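Local coordinates for periplasmic binding protein (Pseudomonas aeruginosa, PDB 2R79) that binds heme in the periplasm and probably delivers it to a membrane transporter for uptake into the cell, at residues D130-A135 / A258-A263. Sequence-based numbering, arbitrary orientation.
Sequences DWIAAA and AFYPSA
The C-terminal end of helix 111-135, the long backbone helix that joins the two lobes in this class of periplasmic binding protein, meets the chain just where helix 248-259 has ended. Y260, the first residue to leave helical geometry, opens a type I beta turn running to A263, closed by a hydrogen bond from A263 N to Y260 O of 3.1 Å. The contact illustrates how an aromatic residue at a helix end can join two elements: 130-135 and 258-263 themselves meet through carbon packing, and the polar bonds go to residues just beyond them.

Y260 is the side chain to follow. Its CB packs against W131 CH2 at 4.0 Å and also touches the methyl of A135. With CG anti to its own carbonyl carbon (chi1 -62°), the ring reaches back beside the last turns, from A135 toward I132. Indole and methyl approach from the same side of the ring plane, W131 CZ3 nearer CD1 and A135 CB 3.9 Å from CD2. The indole and phenol slide past each other in opposite directions, touching obliquely. At the tip OH passes I132 CG2, whose side chain crosses the phenol at about a right angle; the buried hydroxyl is hydrogen-bonded to G172 O and to Q136 NE2, which fastens the far end of the ring.

W131 completes the joint. Its CG is anti to the backbone N (chi1 180°), sending the indole alongside the helix toward the turn, with A135 CB over one face, offset toward the rim. NE1 is hydrogen-bonded to K264 O, just beyond A263. That bond holds the indole beside the turn's final residue, where A263 CB rests 3.7 Å from W131 CZ2 and 4.1 Å from the methyl CB of A135.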
loop_
_atom_site.group_PDB
_atom_site.type_symbol
_atom_site.label_atom_id
_atom_site.label_comp_id
_atom_site.label_asym_id
_atom_site.label_seq_id
_atom_site.Cartn_x
_atom_site.Cartn_y
_atom_site.Cartn_z
ATOM N N ASP A 130 19.718 -31.831 8.011
ATOM C CA ASP A 130 18.973 -32.804 8.799
ATOM C C ASP A 130 17.500 -32.805 8.405
ATOM O O ASP A 130 16.858 -33.855 8.365
ATOM C CB ASP A 130 19.107 -32.491 10.293
ATOM C CG ASP A 130 20.429 -32.971 10.877
ATOM O OD1 ASP A 130 21.292 -33.468 10.117
ATOM O OD2 ASP A 130 20.604 -32.850 12.108
ATOM N N TRP A 131 16.962 -31.621 8.119
ATOM C CA TRP A 131 15.564 -31.490 7.716
ATOM C C TRP A 131 15.383 -32.214 6.380
ATOM O O TRP A 131 14.394 -32.919 6.160
ATOM C CB TRP A 131 15.213 -30.012 7.566
ATOM C CG TRP A 131 13.812 -29.736 7.147
ATOM C CD1 TRP A 131 12.747 -29.495 7.962
ATOM C CD2 TRP A 131 13.318 -29.647 5.803
ATOM N NE1 TRP A 131 11.620 -29.259 7.210
ATOM C CE2 TRP A 131 11.941 -29.346 5.882
ATOM C CE3 TRP A 131 13.904 -29.794 4.540
ATOM C CZ2 TRP A 131 11.140 -29.189 4.748
ATOM C CZ3 TRP A 131 13.103 -29.637 3.405
ATOM C CH2 TRP A 131 11.738 -29.338 3.521
ATOM N N ILE A 132 16.347 -32.035 5.487
ATOM C CA ILE A 132 16.291 -32.683 4.186
ATOM C C ILE A 132 16.347 -34.206 4.323
ATOM O O ILE A 132 15.590 -34.923 3.671
ATOM C CB ILE A 132 17.446 -32.193 3.271
ATOM C CG1 ILE A 132 17.209 -30.727 2.891
ATOM C CG2 ILE A 132 17.530 -33.059 2.021
ATOM C CD1 ILE A 132 18.341 -30.083 2.146
ATOM N N ALA A 133 17.240 -34.699 5.175
ATOM C CA ALA A 133 17.373 -36.135 5.386
ATOM C C ALA A 133 16.034 -36.736 5.796
ATOM O O ALA A 133 15.630 -37.787 5.297
ATOM C CB ALA A 133 18.426 -36.413 6.460
ATOM N N ALA A 134 15.344 -36.061 6.705
ATOM C CA ALA A 134 14.053 -36.534 7.174
ATOM C C ALA A 134 12.999 -36.446 6.073
ATOM O O ALA A 134 12.133 -37.311 5.963
ATOM C CB ALA A 134 13.610 -35.718 8.378
ATOM N N ALA A 135 13.075 -35.396 5.262
ATOM C CA ALA A 135 12.121 -35.191 4.181
ATOM C C ALA A 135 12.278 -36.216 3.068
ATOM O O ALA A 135 11.307 -36.560 2.401
ATOM C CB ALA A 135 12.278 -33.785 3.612
ATOM N N ALA A 258 9.812 -25.789 -1.124
ATOM C CA ALA A 258 9.202 -25.923 -2.450
ATOM C C ALA A 258 9.596 -27.263 -3.090
ATOM O O ALA A 258 8.822 -27.842 -3.850
ATOM C CB ALA A 258 9.641 -24.778 -3.347
ATOM N N PHE A 259 10.803 -27.742 -2.775
ATOM C CA PHE A 259 11.311 -29.006 -3.313
ATOM C C PHE A 259 10.697 -30.242 -2.641
ATOM O O PHE A 259 10.605 -31.304 -3.256
ATOM C CB PHE A 259 12.840 -29.052 -3.191
ATOM C CG PHE A 259 13.563 -28.077 -4.099
ATOM C CD1 PHE A 259 14.908 -27.793 -3.897
ATOM C CD2 PHE A 259 12.903 -27.460 -5.161
ATOM C CE1 PHE A 259 15.592 -26.906 -4.735
ATOM C CE2 PHE A 259 13.574 -26.571 -6.008
ATOM C CZ PHE A 259 14.922 -26.296 -5.792
ATOM N N TYR A 260 10.294 -30.102 -1.378
ATOM C CA TYR A 260 9.667 -31.194 -0.626
ATOM C C TYR A 260 8.384 -30.638 -0.029
ATOM O O TYR A 260 8.295 -30.430 1.177
ATOM C CB TYR A 260 10.575 -31.679 0.506
ATOM C CG TYR A 260 11.881 -32.246 0.038
ATOM C CD1 TYR A 260 12.973 -31.418 -0.216
ATOM C CD2 TYR A 260 12.010 -33.612 -0.225
ATOM C CE1 TYR A 260 14.162 -31.935 -0.730
ATOM C CE2 TYR A 260 13.188 -34.135 -0.735
ATOM C CZ TYR A 260 14.260 -33.292 -0.986
ATOM O OH TYR A 260 15.433 -33.812 -1.479
ATOM N N PRO A 261 7.371 -30.397 -0.870
ATOM C CA PRO A 261 6.080 -29.849 -0.438
ATOM C C PRO A 261 5.319 -30.647 0.616
ATOM O O PRO A 261 4.445 -30.104 1.285
ATOM C CB PRO A 261 5.306 -29.715 -1.748
ATOM C CG PRO A 261 5.855 -30.824 -2.579
ATOM C CD PRO A 261 7.336 -30.755 -2.299
ATOM N N SER A 262 5.650 -31.926 0.758
ATOM C CA SER A 262 4.987 -32.791 1.734
ATOM C C SER A 262 5.710 -32.847 3.068
ATOM O O SER A 262 5.555 -33.805 3.822
ATOM C CB SER A 262 4.859 -34.211 1.192
ATOM O OG SER A 262 4.030 -34.228 0.051
ATOM N N ALA A 263 6.515 -31.834 3.355
ATOM C CA ALA A 263 7.229 -31.787 4.622
ATOM C C ALA A 263 6.912 -30.451 5.265
ATOM O O ALA A 263 6.747 -29.454 4.561
ATOM C CB ALA A 263 8.722 -31.914 4.390
#